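Local coordinates for mosquitocidal toxin (Lysinibacillus sphaericus, PDB 2VSE), which kills mosquito larvae, probably by ADP-ribosylating target proteins with its enzyme domain, which is joined to four ricin-B-like lectin domains, at residues L44-Q49 against G148-N153; I752-L757 against T768-T773; I443-D448 against T528-G533; S271-K276 against W406-T411. One frame throughout, in Å; residues are numbered along the deposited sequence.

Interaction 1: residues L44-Q49 against G148-N153; sequences LHMREQ and GGIDIN
Arg47 reaches Gly148 because its chain bends about the CG-CD bond (chi3 -47°), turning the guanidinium back toward the glycine carbonyl. Met46 bends one bond earlier (chi2 -61°), and this lays its sulfur alongside Ile150. The arginine approaches side-on. NE and NH2 both bond to Gly148 O, at 2.9 Å and 2.8 Å. The oxygen lies almost in the guanidinium plane, 4° out of it, so two N-H groups of one edge share a single acceptor. The backbone nitrogen of Arg47 bonds to Gly149 O at 3.1 Å. A water donates to Arg47 O and to Gly149 O and bridges the two segments. At the other end Asp151 N gives its hydrogen to His45 O (2.8 Å). Met46 and Ile150 form an antiparallel, non-hydrogen-bonded pair. Their side chains run side by side, with Met46 SD 3.7 Å from Ile150 CG1. Leu44 CD2 meets Ile150 CD1 at 4.0 Å. Helix 24-33 touches both Leu44 and Met46. By pairing with strand 150-151, the short, weakly bonded strand 45-46 joins the edge of the mixed sheet of the ADP-ribosyltransferase-like region. Asp151 is the N-cap of helix 152-155, and its OD1 takes the N-H of Ala154. Arg47 NH1 has a further, weak bond to His64 O. The two-nitrogen grip fixes the rotation of the guanidinium, and its positive charge would probably polarise the Gly148 carbonyl.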
loop_
_atom_site.group_PDB
_atom_site.type_symbol
_atom_site.label_atom_id
_atom_site.label_comp_id
_atom_site.label_asym_id
_atom_site.label_seq_id
_atom_site.Cartn_x
_atom_site.Cartn_y
_atom_site.Cartn_z
ATOM N N LEU A 44 0.251 10.101 18.558
ATOM C CA LEU A 44 1.105 10.410 17.411
ATOM C C LEU A 44 0.522 11.453 16.448
ATOM O O LEU A 44 -0.692 11.535 16.249
ATOM C CB LEU A 44 1.619 9.162 16.690
ATOM C CG LEU A 44 0.999 7.784 16.802
ATOM C CD1 LEU A 44 -0.415 7.803 16.285
ATOM C CD2 LEU A 44 1.858 6.820 15.989
ATOM N N HIS A 45 1.411 12.273 15.895
ATOM C CA HIS A 45 1.030 13.357 14.996
ATOM C C HIS A 45 1.147 12.883 13.561
ATOM O O HIS A 45 2.173 12.311 13.168
ATOM C CB HIS A 45 1.925 14.580 15.221
ATOM C CG HIS A 45 1.478 15.810 14.490
ATOM N ND1 HIS A 45 0.840 16.859 15.118
ATOM C CD2 HIS A 45 1.588 16.167 13.187
ATOM C CE1 HIS A 45 0.570 17.803 14.233
ATOM N NE2 HIS A 45 1.014 17.408 13.055
ATOM N N MET A 46 0.088 13.101 12.790
ATOM C CA MET A 46 0.092 12.784 11.355
ATOM C C MET A 46 0.406 14.051 10.561
ATOM O O MET A 46 -0.112 15.126 10.889
ATOM C CB MET A 46 -1.272 12.238 10.919
ATOM C CG MET A 46 -1.811 11.116 11.787
ATOM S SD MET A 46 -0.742 9.652 11.823
ATOM C CE MET A 46 -1.719 8.629 12.923
ATOM N N ARG A 47 1.247 13.934 9.531
ATOM C CA ARG A 47 1.567 15.085 8.684
ATOM C C ARG A 47 0.273 15.714 8.216
ATOM O O ARG A 47 -0.634 15.020 7.753
ATOM C CB ARG A 47 2.418 14.699 7.477
ATOM C CG ARG A 47 3.896 14.571 7.761
ATOM C CD ARG A 47 4.719 14.622 6.481
ATOM N NE ARG A 47 4.186 13.750 5.437
ATOM C CZ ARG A 47 4.485 13.846 4.145
ATOM N NH1 ARG A 47 5.318 14.778 3.709
ATOM N NH2 ARG A 47 3.937 13.010 3.281
ATOM N N GLU A 48 0.176 17.023 8.387
ATOM C CA GLU A 48 -0.975 17.756 7.904
ATOM C C GLU A 48 -0.666 18.311 6.518
ATOM O O GLU A 48 0.509 18.460 6.139
ATOM C CB GLU A 48 -1.347 18.874 8.876
ATOM C CG GLU A 48 -2.046 18.394 10.144
ATOM C CD GLU A 48 -2.399 19.531 11.098
ATOM O OE1 GLU A 48 -2.381 20.711 10.675
ATOM O OE2 GLU A 48 -2.700 19.241 12.280
ATOM N N GLN A 49 -1.728 18.584 5.762
ATOM C CA GLN A 49 -1.630 19.288 4.480
ATOM C C GLN A 49 -0.809 18.535 3.425
ATOM O O GLN A 49 -0.144 19.162 2.599
ATOM C CB GLN A 49 -1.038 20.695 4.680
ATOM C CG GLN A 49 -1.675 21.531 5.790
ATOM C CD GLN A 49 -2.703 22.511 5.259
ATOM O OE1 GLN A 49 -3.433 22.209 4.314
ATOM N NE2 GLN A 49 -2.763 23.695 5.861
ATOM N N GLY A 148 -0.245 11.501 3.540
ATOM C CA GLY A 148 -0.080 11.015 4.905
ATOM C C GLY A 148 1.343 10.847 5.396
ATOM O O GLY A 148 2.244 11.610 5.021
ATOM N N GLY A 149 1.537 9.818 6.220
ATOM C CA GLY A 149 2.794 9.598 6.935
ATOM C C GLY A 149 2.707 10.120 8.364
ATOM O O GLY A 149 1.953 11.052 8.642
ATOM N N ILE A 150 3.481 9.511 9.259
ATOM C CA ILE A 150 3.543 9.898 10.666
ATOM C C ILE A 150 4.752 10.792 10.938
ATOM O O ILE A 150 5.874 10.458 10.558
ATOM C CB ILE A 150 3.592 8.641 11.577
ATOM C CG1 ILE A 150 2.349 7.769 11.342
ATOM C CG2 ILE A 150 3.738 9.038 13.060
ATOM C CD1 ILE A 150 2.389 6.394 12.011
ATOM N N ASP A 151 4.512 11.930 11.585
ATOM C CA ASP A 151 5.594 12.844 11.976
ATOM C C ASP A 151 6.186 12.383 13.306
ATOM O O ASP A 151 5.645 12.663 14.375
ATOM C CB ASP A 151 5.091 14.289 12.046
ATOM C CG ASP A 151 6.188 15.290 12.428
ATOM O OD1 ASP A 151 7.287 14.877 12.875
ATOM O OD2 ASP A 151 5.939 16.510 12.290
ATOM N N ILE A 152 7.311 11.680 13.216
ATOM C CA ILE A 152 7.974 11.090 14.375
ATOM C C ILE A 152 8.384 12.091 15.457
ATOM O O ILE A 152 8.095 11.872 16.637
ATOM C CB ILE A 152 9.181 10.224 13.954
ATOM C CG1 ILE A 152 8.740 9.175 12.929
ATOM C CG2 ILE A 152 9.833 9.560 15.186
ATOM C CD1 ILE A 152 7.703 8.158 13.448
ATOM N N ASN A 153 9.057 13.170 15.062
ATOM C CA ASN A 153 9.496 14.201 16.002
ATOM C C ASN A 153 8.329 14.784 16.792
ATOM O O ASN A 153 8.417 14.944 18.014
ATOM C CB ASN A 153 10.248 15.316 15.270
ATOM C CG ASN A 153 10.834 16.346 16.219
ATOM O OD1 ASN A 153 11.627 16.014 17.104
ATOM N ND2 ASN A 153 10.450 17.603 16.035
HETATM O O HOH W 1 -0.528 12.286 7.664
#

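Interaction 2: residues I752-L757 against T768-T773; sequences ILDNFL and TMRNVT
Val772 sits over one face of the Phe756 ring. The contact belongs to the beta hairpin of strands 755-758 and 767-769 in a ricin-B-like beta-trefoil domain. Val772 CG2 is almost centred on the ring, 3.4 Å from its centroid and 7° off the normal, a CH-pi contact. CG2 lies between the backbone N and the carbonyl carbon, while CG1, anti to the carbonyl carbon, touches the ring near CD2. At the edge of the ring, near its plane, stands Met769 O, 3.4 Å from Phe756 CD2. His751 also meets the phenylalanine ring, with the two planes at about 20°. Phe756 and Met769 are a hydrogen-bonded antiparallel pair, and each backbone nitrogen bonds to the other's oxygen at 2.8 Å. Leu757 and Thr768 form the next, non-hydrogen-bonded pair, with side chains on the other face, where Trp737 touches both.

Arg770 runs alongside Asp754 and Asn755, pointing the same way. Its guanidinium and the Asp754 carboxylate are turned 35° apart. Arg770 NE stays 3.9 Å from Asp754 OD2, a long salt bridge between two exposed side chains. Asn755 OD1 packs on Arg770 CG. A type II' turn from Ile752 to Asn755 leads into the hairpin. Its Ile752 O accepts two N-H groups of Asn755: the backbone N at 3.0 Å and ND2 at 2.9 Å, with that oxygen near the Asn755 amide plane.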
loop_
_atom_site.group_PDB
_atom_site.type_symbol
_atom_site.label_atom_id
_atom_site.label_comp_id
_atom_site.label_asym_id
_atom_site.label_seq_id
_atom_site.Cartn_x
_atom_site.Cartn_y
_atom_site.Cartn_z
ATOM N N ILE A 752 12.388 -12.198 37.427
ATOM C CA ILE A 752 13.418 -11.249 37.817
ATOM C C ILE A 752 14.503 -12.041 38.498
ATOM O O ILE A 752 14.285 -12.604 39.578
ATOM C CB ILE A 752 12.875 -10.163 38.768
ATOM C CG1 ILE A 752 11.823 -9.320 38.030
ATOM C CG2 ILE A 752 14.030 -9.304 39.337
ATOM C CD1 ILE A 752 11.097 -8.361 38.896
ATOM N N LEU A 753 15.674 -12.072 37.872
ATOM C CA LEU A 753 16.719 -13.025 38.236
ATOM C C LEU A 753 16.109 -14.441 38.321
ATOM O O LEU A 753 15.474 -14.888 37.362
ATOM C CB LEU A 753 17.453 -12.580 39.509
ATOM C CG LEU A 753 18.281 -11.295 39.315
ATOM C CD1 LEU A 753 18.998 -10.887 40.587
ATOM C CD2 LEU A 753 19.295 -11.457 38.179
ATOM N N ASP A 754 16.270 -15.131 39.447
ATOM C CA ASP A 754 15.760 -16.497 39.584
ATOM C C ASP A 754 14.362 -16.554 40.253
ATOM O O ASP A 754 13.933 -17.585 40.772
ATOM C CB ASP A 754 16.788 -17.383 40.317
ATOM C CG ASP A 754 17.173 -16.842 41.718
ATOM O OD1 ASP A 754 16.815 -15.688 42.074
ATOM O OD2 ASP A 754 17.845 -17.578 42.476
ATOM N N ASN A 755 13.644 -15.441 40.216
ATOM C CA ASN A 755 12.344 -15.366 40.822
ATOM C C ASN A 755 11.298 -15.351 39.724
ATOM O O ASN A 755 11.340 -14.482 38.855
ATOM C CB ASN A 755 12.238 -14.095 41.657
ATOM C CG ASN A 755 13.329 -13.992 42.726
ATOM O OD1 ASN A 755 13.196 -14.557 43.805
ATOM N ND2 ASN A 755 14.403 -13.259 42.425
ATOM N N PHE A 756 10.361 -16.300 39.770
ATOM C CA PHE A 756 9.417 -16.501 38.683
ATOM C C PHE A 756 7.978 -16.213 39.106
ATOM O O PHE A 756 7.537 -16.625 40.177
ATOM C CB PHE A 756 9.500 -17.945 38.169
ATOM C CG PHE A 756 10.792 -18.280 37.448
ATOM C CD1 PHE A 756 10.822 -18.371 36.050
ATOM C CD2 PHE A 756 11.967 -18.525 38.164
ATOM C CE1 PHE A 756 12.014 -18.690 35.369
ATOM C CE2 PHE A 756 13.173 -18.841 37.497
ATOM C CZ PHE A 756 13.195 -18.922 36.095
ATOM N N LEU A 757 7.248 -15.501 38.259
ATOM C CA LEU A 757 5.799 -15.402 38.395
ATOM C C LEU A 757 5.221 -16.815 38.374
ATOM O O LEU A 757 5.424 -17.572 37.414
ATOM C CB LEU A 757 5.212 -14.581 37.254
ATOM C CG LEU A 757 4.247 -13.473 37.657
ATOM C CD1 LEU A 757 4.862 -12.504 38.680
ATOM C CD2 LEU A 757 3.773 -12.719 36.424
ATOM N N THR A 768 6.110 -15.397 43.650
ATOM C CA THR A 768 7.343 -15.316 42.888
ATOM C C THR A 768 8.213 -16.422 43.452
ATOM O O THR A 768 8.566 -16.380 44.611
ATOM C CB THR A 768 8.028 -13.946 43.048
ATOM O OG1 THR A 768 8.347 -13.719 44.429
ATOM C CG2 THR A 768 7.142 -12.816 42.527
ATOM N N MET A 769 8.531 -17.416 42.637
ATOM C CA MET A 769 9.192 -18.618 43.120
ATOM C C MET A 769 10.604 -18.798 42.587
ATOM O O MET A 769 10.857 -18.564 41.410
ATOM C CB MET A 769 8.352 -19.827 42.730
ATOM C CG MET A 769 7.149 -20.005 43.606
ATOM S SD MET A 769 7.577 -20.931 45.084
ATOM C CE MET A 769 8.426 -22.320 44.341
ATOM N N ARG A 770 11.506 -19.223 43.457
ATOM C CA ARG A 770 12.859 -19.599 43.065
ATOM C C ARG A 770 12.900 -21.064 42.626
ATOM O O ARG A 770 11.995 -21.837 42.935
ATOM C CB ARG A 770 13.800 -19.448 44.264
ATOM C CG ARG A 770 14.037 -18.030 44.742
ATOM C CD ARG A 770 14.932 -18.038 45.995
ATOM N NE ARG A 770 16.157 -18.819 45.812
ATOM C CZ ARG A 770 16.986 -19.158 46.798
ATOM N NH1 ARG A 770 16.726 -18.779 48.046
ATOM N NH2 ARG A 770 18.077 -19.878 46.544
ATOM N N ASN A 771 13.969 -21.465 41.947
ATOM C CA ASN A 771 14.235 -22.901 41.742
ATOM C C ASN A 771 13.244 -23.569 40.771
ATOM O O ASN A 771 13.049 -24.782 40.865
ATOM C CB ASN A 771 14.133 -23.683 43.084
ATOM C CG ASN A 771 15.339 -23.488 44.017
ATOM O OD1 ASN A 771 16.493 -23.658 43.614
ATOM N ND2 ASN A 771 15.059 -23.189 45.292
ATOM N N VAL A 772 12.595 -22.825 39.871
ATOM C CA VAL A 772 11.581 -23.480 39.033
ATOM C C VAL A 772 12.184 -24.293 37.898
ATOM O O VAL A 772 13.147 -23.857 37.248
ATOM C CB VAL A 772 10.467 -22.533 38.512
ATOM C CG1 VAL A 772 10.032 -21.543 39.602
ATOM C CG2 VAL A 772 10.888 -21.828 37.235
ATOM N N THR A 773 11.640 -25.490 37.683
ATOM C CA THR A 773 12.144 -26.373 36.618
ATOM C C THR A 773 11.571 -25.932 35.279
ATOM O O THR A 773 10.514 -25.308 35.231
ATOM C CB THR A 773 11.816 -27.870 36.880
ATOM O OG1 THR A 773 10.415 -28.110 36.661
ATOM C CG2 THR A 773 12.202 -28.270 38.315
#

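Interaction 3: residues I443-D448 against T528-G533; sequences IFSNSD and TTDGNG
Ile443 clasps the 528-533 loop through two nearly straight backbone bonds, Ile443 N to Asn532 O at 2.8 Å and Gly531 N to Ile443 O at 2.7 Å. The loop makes a type II turn from Thr529 to Asn532, with Gly531 at the position of positive phi. Above the Phe444 ring lies Asp530. Its CB is 3.8 Å from the ring centroid, displaced toward the rim, in a CH-pi contact. The Asp530 carboxylate and the ring are stacked, with planes 10° apart, although the two side chains cross at about a right angle. From there Asp530 OD1 takes a weak, bent bond from Ser445 N at 3.0 Å. Ile443 CG2 packs against the loop, 3.5 Å from Thr529 O and 3.7 Å from Asn532 CB. Asn532 ND2 turns to Ser527 O and Ser524 O, which ties the loop to itself. The contact fastens a surface loop to the end of strand 440-445 in a ricin-B-like domain. The strongest partner of Asp530 OD1 lies outside: Lys431 NZ forms a salt bridge with it and also bonds to Ser445 OG. The lysine charge probably stabilises the ionised carboxylate on the ring face.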
loop_
_atom_site.group_PDB
_atom_site.type_symbol
_atom_site.label_atom_id
_atom_site.label_comp_id
_atom_site.label_asym_id
_atom_site.label_seq_id
_atom_site.Cartn_x
_atom_site.Cartn_y
_atom_site.Cartn_z
ATOM N N ILE A 443 -20.727 -7.840 -15.346
ATOM C CA ILE A 443 -20.601 -7.277 -14.009
ATOM C C ILE A 443 -21.369 -8.136 -12.994
ATOM O O ILE A 443 -22.446 -8.670 -13.301
ATOM C CB ILE A 443 -21.035 -5.778 -13.976
ATOM C CG1 ILE A 443 -20.344 -5.030 -12.836
ATOM C CG2 ILE A 443 -22.549 -5.609 -13.956
ATOM C CD1 ILE A 443 -18.979 -4.437 -13.251
ATOM N N PHE A 444 -20.796 -8.287 -11.803
ATOM C CA PHE A 444 -21.425 -9.055 -10.733
ATOM C C PHE A 444 -20.945 -8.608 -9.352
ATOM O O PHE A 444 -19.849 -8.063 -9.214
ATOM C CB PHE A 444 -21.162 -10.549 -10.930
ATOM C CG PHE A 444 -22.391 -11.396 -10.794
ATOM C CD1 PHE A 444 -22.747 -11.939 -9.558
ATOM C CD2 PHE A 444 -23.201 -11.649 -11.901
ATOM C CE1 PHE A 444 -23.895 -12.724 -9.425
ATOM C CE2 PHE A 444 -24.357 -12.439 -11.770
ATOM C CZ PHE A 444 -24.699 -12.972 -10.533
ATOM N N SER A 445 -21.763 -8.832 -8.331
ATOM C CA SER A 445 -21.341 -8.528 -6.968
ATOM C C SER A 445 -20.112 -9.343 -6.617
ATOM O O SER A 445 -20.015 -10.507 -6.994
ATOM C CB SER A 445 -22.455 -8.796 -5.977
ATOM O OG SER A 445 -23.471 -7.833 -6.144
ATOM N N ASN A 446 -19.159 -8.729 -5.929
ATOM C CA ASN A 446 -17.952 -9.448 -5.580
ATOM C C ASN A 446 -18.215 -10.512 -4.530
ATOM O O ASN A 446 -18.972 -10.287 -3.583
ATOM C CB ASN A 446 -16.858 -8.512 -5.094
ATOM C CG ASN A 446 -15.665 -9.269 -4.565
ATOM O OD1 ASN A 446 -14.999 -9.992 -5.299
ATOM N ND2 ASN A 446 -15.424 -9.158 -3.272
ATOM N N SER A 447 -17.597 -11.675 -4.717
ATOM C CA SER A 447 -17.511 -12.682 -3.652
ATOM C C SER A 447 -16.139 -13.371 -3.631
ATOM O O SER A 447 -16.008 -14.497 -3.142
ATOM C CB SER A 447 -18.670 -13.692 -3.725
ATOM O OG SER A 447 -18.702 -14.344 -4.978
ATOM N N ASP A 448 -15.131 -12.675 -4.169
ATOM C CA ASP A 448 -13.721 -13.048 -4.003
ATOM C C ASP A 448 -13.361 -14.394 -4.638
ATOM O O ASP A 448 -12.522 -15.130 -4.119
ATOM C CB ASP A 448 -13.323 -13.022 -2.508
ATOM C CG ASP A 448 -13.413 -11.630 -1.898
ATOM O OD1 ASP A 448 -12.754 -10.717 -2.424
ATOM O OD2 ASP A 448 -14.121 -11.441 -0.896
ATOM N N THR A 528 -25.552 -1.312 -12.835
ATOM C CA THR A 528 -24.770 -2.181 -11.958
ATOM C C THR A 528 -25.581 -3.402 -11.527
ATOM O O THR A 528 -25.287 -4.025 -10.507
ATOM C CB THR A 528 -24.242 -1.423 -10.699
ATOM O OG1 THR A 528 -25.340 -0.961 -9.896
ATOM C CG2 THR A 528 -23.387 -0.238 -11.092
ATOM N N THR A 529 -26.617 -3.736 -12.292
ATOM C CA THR A 529 -27.386 -4.946 -12.019
ATOM C C THR A 529 -26.576 -6.188 -12.398
ATOM O O THR A 529 -25.992 -6.255 -13.474
ATOM C CB THR A 529 -28.796 -4.946 -12.693
ATOM O OG1 THR A 529 -29.224 -6.292 -12.912
ATOM C CG2 THR A 529 -28.779 -4.261 -14.027
ATOM N N ASP A 530 -26.530 -7.154 -11.486
ATOM C CA ASP A 530 -25.835 -8.424 -11.704
ATOM C C ASP A 530 -26.125 -9.028 -13.079
ATOM O O ASP A 530 -27.287 -9.255 -13.437
ATOM C CB ASP A 530 -26.207 -9.427 -10.600
ATOM C CG ASP A 530 -25.629 -9.056 -9.242
ATOM O OD1 ASP A 530 -24.606 -8.330 -9.196
ATOM O OD2 ASP A 530 -26.196 -9.504 -8.213
ATOM N N GLY A 531 -25.067 -9.269 -13.848
ATOM C CA GLY A 531 -25.191 -9.886 -15.163
ATOM C C GLY A 531 -25.149 -8.898 -16.316
ATOM O O GLY A 531 -25.111 -9.306 -17.484
ATOM N N ASN A 532 -25.156 -7.601 -16.000
ATOM C CA ASN A 532 -25.060 -6.549 -17.027
ATOM C C ASN A 532 -23.723 -6.617 -17.777
ATOM O O ASN A 532 -22.690 -6.963 -17.199
ATOM C CB ASN A 532 -25.288 -5.162 -16.405
ATOM C CG ASN A 532 -25.464 -4.061 -17.446
ATOM O OD1 ASN A 532 -26.077 -4.256 -18.494
ATOM N ND2 ASN A 532 -24.928 -2.890 -17.148
ATOM N N GLY A 533 -23.757 -6.303 -19.068
ATOM C CA GLY A 533 -22.607 -6.526 -19.936
ATOM C C GLY A 533 -21.639 -5.363 -20.003
ATOM O O GLY A 533 -21.952 -4.242 -19.597
#

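Interaction 4: residues S271-K276 against W406-T411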
loop_
_atom_site.group_PDB
_atom_site.type_symbol
_atom_site.label_atom_id
_atom_site.label_comp_id
_atom_site.label_asym_id
_atom_site.label_seq_id
_atom_site.Cartn_x
_atom_site.Cartn_y
_atom_site.Cartn_z
ATOM N N SER A 271 11.991 14.003 -24.462
ATOM C CA SER A 271 11.167 12.796 -24.368
ATOM C C SER A 271 9.825 12.925 -25.067
ATOM O O SER A 271 9.559 13.909 -25.750
ATOM C CB SER A 271 10.945 12.382 -22.905
ATOM O OG SER A 271 10.718 10.992 -22.826
ATOM N N GLU A 272 8.988 11.909 -24.892
ATOM C CA GLU A 272 7.645 11.919 -25.443
ATOM C C GLU A 272 6.675 12.593 -24.481
ATOM O O GLU A 272 6.600 12.227 -23.305
ATOM C CB GLU A 272 7.190 10.499 -25.732
ATOM C CG GLU A 272 5.857 10.427 -26.427
ATOM C CD GLU A 272 5.434 9.010 -26.653
ATOM O OE1 GLU A 272 5.226 8.286 -25.661
ATOM O OE2 GLU A 272 5.312 8.625 -27.828
ATOM N N TYR A 273 5.931 13.565 -24.999
ATOM C CA TYR A 273 4.985 14.332 -24.214
ATOM C C TYR A 273 3.667 14.471 -24.953
ATOM O O TYR A 273 3.598 14.267 -26.174
ATOM C CB TYR A 273 5.523 15.739 -23.969
ATOM C CG TYR A 273 6.784 15.813 -23.138
ATOM C CD1 TYR A 273 6.722 15.841 -21.732
ATOM C CD2 TYR A 273 8.035 15.883 -23.742
ATOM C CE1 TYR A 273 7.866 15.920 -20.963
ATOM C CE2 TYR A 273 9.194 15.956 -22.974
ATOM C CZ TYR A 273 9.104 15.975 -21.587
ATOM O OH TYR A 273 10.246 16.052 -20.819
ATOM N N GLN A 274 2.627 14.831 -24.207
ATOM C CA GLN A 274 1.418 15.397 -24.789
ATOM C C GLN A 274 1.319 16.868 -24.391
ATOM O O GLN A 274 1.733 17.256 -23.299
ATOM C CB GLN A 274 0.174 14.648 -24.342
ATOM C CG GLN A 274 0.023 13.301 -24.965
ATOM C CD GLN A 274 -1.393 12.813 -24.879
ATOM O OE1 GLN A 274 -1.879 12.448 -23.802
ATOM N NE2 GLN A 274 -2.083 12.814 -26.015
ATOM N N ILE A 275 0.782 17.681 -25.295
ATOM C CA ILE A 275 0.600 19.107 -25.031
ATOM C C ILE A 275 -0.895 19.414 -24.898
ATOM O O ILE A 275 -1.667 19.264 -25.858
ATOM C CB ILE A 275 1.297 19.974 -26.108
ATOM C CG1 ILE A 275 2.747 19.512 -26.289
ATOM C CG2 ILE A 275 1.282 21.426 -25.710
ATOM C CD1 ILE A 275 3.409 19.960 -27.592
ATOM N N LYS A 276 -1.296 19.818 -23.695
ATOM C CA LYS A 276 -2.707 20.013 -23.353
ATOM C C LYS A 276 -3.008 21.479 -23.112
ATOM O O LYS A 276 -2.248 22.160 -22.422
ATOM C CB LYS A 276 -3.057 19.251 -22.077
ATOM C CG LYS A 276 -2.698 17.783 -22.085
ATOM C CD LYS A 276 -3.344 17.090 -20.921
ATOM C CE LYS A 276 -3.123 15.583 -20.999
ATOM N NZ LYS A 276 -3.675 14.934 -19.791
ATOM N N TRP A 406 -0.364 26.257 -21.788
ATOM C CA TRP A 406 -0.341 24.814 -22.038
ATOM C C TRP A 406 0.292 24.005 -20.909
ATOM O O TRP A 406 1.139 24.514 -20.164
ATOM C CB TRP A 406 0.420 24.504 -23.331
ATOM C CG TRP A 406 -0.077 25.244 -24.534
ATOM C CD1 TRP A 406 0.265 26.512 -24.919
ATOM C CD2 TRP A 406 -0.999 24.763 -25.515
ATOM N NE1 TRP A 406 -0.391 26.847 -26.072
ATOM C CE2 TRP A 406 -1.171 25.792 -26.465
ATOM C CE3 TRP A 406 -1.692 23.562 -25.687
ATOM C CZ2 TRP A 406 -2.012 25.657 -27.573
ATOM C CZ3 TRP A 406 -2.535 23.431 -26.786
ATOM C CH2 TRP A 406 -2.686 24.477 -27.715
ATOM N N LEU A 407 -0.112 22.738 -20.812
ATOM C CA LEU A 407 0.565 21.753 -19.976
ATOM C C LEU A 407 1.409 20.835 -20.855
ATOM O O LEU A 407 0.960 20.370 -21.906
ATOM C CB LEU A 407 -0.448 20.916 -19.198
ATOM C CG LEU A 407 -1.289 21.563 -18.094
ATOM C CD1 LEU A 407 -2.448 20.666 -17.746
ATOM C CD2 LEU A 407 -0.464 21.848 -16.849
ATOM N N ILE A 408 2.643 20.594 -20.432
ATOM C CA ILE A 408 3.515 19.642 -21.103
ATOM C C ILE A 408 3.575 18.404 -20.222
ATOM O O ILE A 408 4.284 18.388 -19.212
ATOM C CB ILE A 408 4.921 20.216 -21.341
ATOM C CG1 ILE A 408 4.824 21.496 -22.184
ATOM C CG2 ILE A 408 5.817 19.183 -22.041
ATOM C CD1 ILE A 408 6.111 22.264 -22.311
ATOM N N GLU A 409 2.816 17.380 -20.604
ATOM C CA GLU A 409 2.646 16.188 -19.775
ATOM C C GLU A 409 3.441 14.998 -20.303
ATOM O O GLU A 409 3.311 14.628 -21.468
ATOM C CB GLU A 409 1.159 15.826 -19.642
ATOM C CG GLU A 409 0.919 14.641 -18.729
ATOM C CD GLU A 409 -0.546 14.213 -18.629
ATOM O OE1 GLU A 409 -1.431 15.076 -18.395
ATOM O OE2 GLU A 409 -0.800 12.992 -18.750
ATOM N N LYS A 410 4.248 14.402 -19.429
ATOM C CA LYS A 410 5.038 13.223 -19.771
ATOM C C LYS A 410 4.125 12.025 -20.019
ATOM O O LYS A 410 3.259 11.732 -19.205
ATOM C CB LYS A 410 6.039 12.900 -18.652
ATOM C CG LYS A 410 6.831 11.604 -18.866
ATOM C CD LYS A 410 7.814 11.723 -20.040
ATOM C CE LYS A 410 8.322 10.364 -20.513
ATOM N NZ LYS A 410 7.519 9.805 -21.659
ATOM N N THR A 411 4.312 11.336 -21.141
ATOM C CA THR A 411 3.512 10.154 -21.404
ATOM C C THR A 411 4.015 9.053 -20.509
ATOM O O THR A 411 5.216 8.967 -20.238
ATOM C CB THR A 411 3.556 9.699 -22.875
ATOM O OG1 THR A 411 4.922 9.533 -23.290
ATOM C CG2 THR A 411 2.854 10.708 -23.776
HETATM O O HOH W 2 9.022 8.053 -23.377
HETATM O O HOH W 3 0.006 12.390 -21.293
#
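The Tyr273 ring has Ile408 CG2 over one face, 3.5 Å from Tyr273 CD1. At its edge, near the ring plane, lie Glu409 O and Lys410 N. Its hydroxyl bonds to Gln269 O and Asn207 ND2. Trp406 meets Ile275 obliquely, with Trp406 CE3 3.7 Å from Ile275 CG2. Phe370 packs edge-to-face with this indole, and Leu380 O takes its N-H.

Between these rings runs the antiparallel pairing of strands 271-277 and 406-410. Gln274 with Glu409 and Lys276 with Leu407 are its hydrogen-bonded pairs, and Ile275 with Ile408 is a non-hydrogen-bonded one. These are the first and last strands of a ricin-B-like beta-trefoil domain, so the pairing closes the domain by joining its two ends.

The face with Gln274, Lys276 and Glu409, which also carries Leu407, is largely polar. Lys276 is extended beyond CG and crosses Glu409 obliquely, and its NZ forms a salt bridge with Glu409 OE1 at 2.6 Å. The nitrogen comes from above the carboxylate plane, 39° out of it. A water lies between Glu409 OE2 and Gln274 OE1. Gln274 NE2 bonds to Asn301 OD1 and Gln307 O.

At the far end Glu272 O accepts from Thr411 N at 3.3 Å and from Lys410 NZ at 3.1 Å. The lysine nitrogen lies in the carbonyl plane, on a lone pair of Glu272 O, because its chain bends at chi2 (69°) and chi4. Lys410 NZ also donates to Thr411 O at 2.8 Å. Thr411 OG1 gives its proton to the anti lone pair of Glu272 OE1 at 2.7 Å, and Tyr413 OH also bonds to that oxygen.

Overall arrangement
Interaction 1 lies in the enzyme part of the toxin, while interactions 2, 3 and 4 lie in three different ricin-B-like domains. None touch, and no two share a strand or loop. Interactions 2 and 4 are about 72 Å apart, centre to centre. Interaction 4 is the most buried and joins the first and last strands of its domain, far apart in sequence, through full strand pairing. Interaction 2 is a local hairpin, partly buried, with a long salt bridge between exposed side chains. Interaction 3 is a strand-to-loop surface contact. Both 2 and 3 set a CH group over a phenylalanine face. Interaction 1, also partly buried, relies on an arginine gripping a backbone carbonyl.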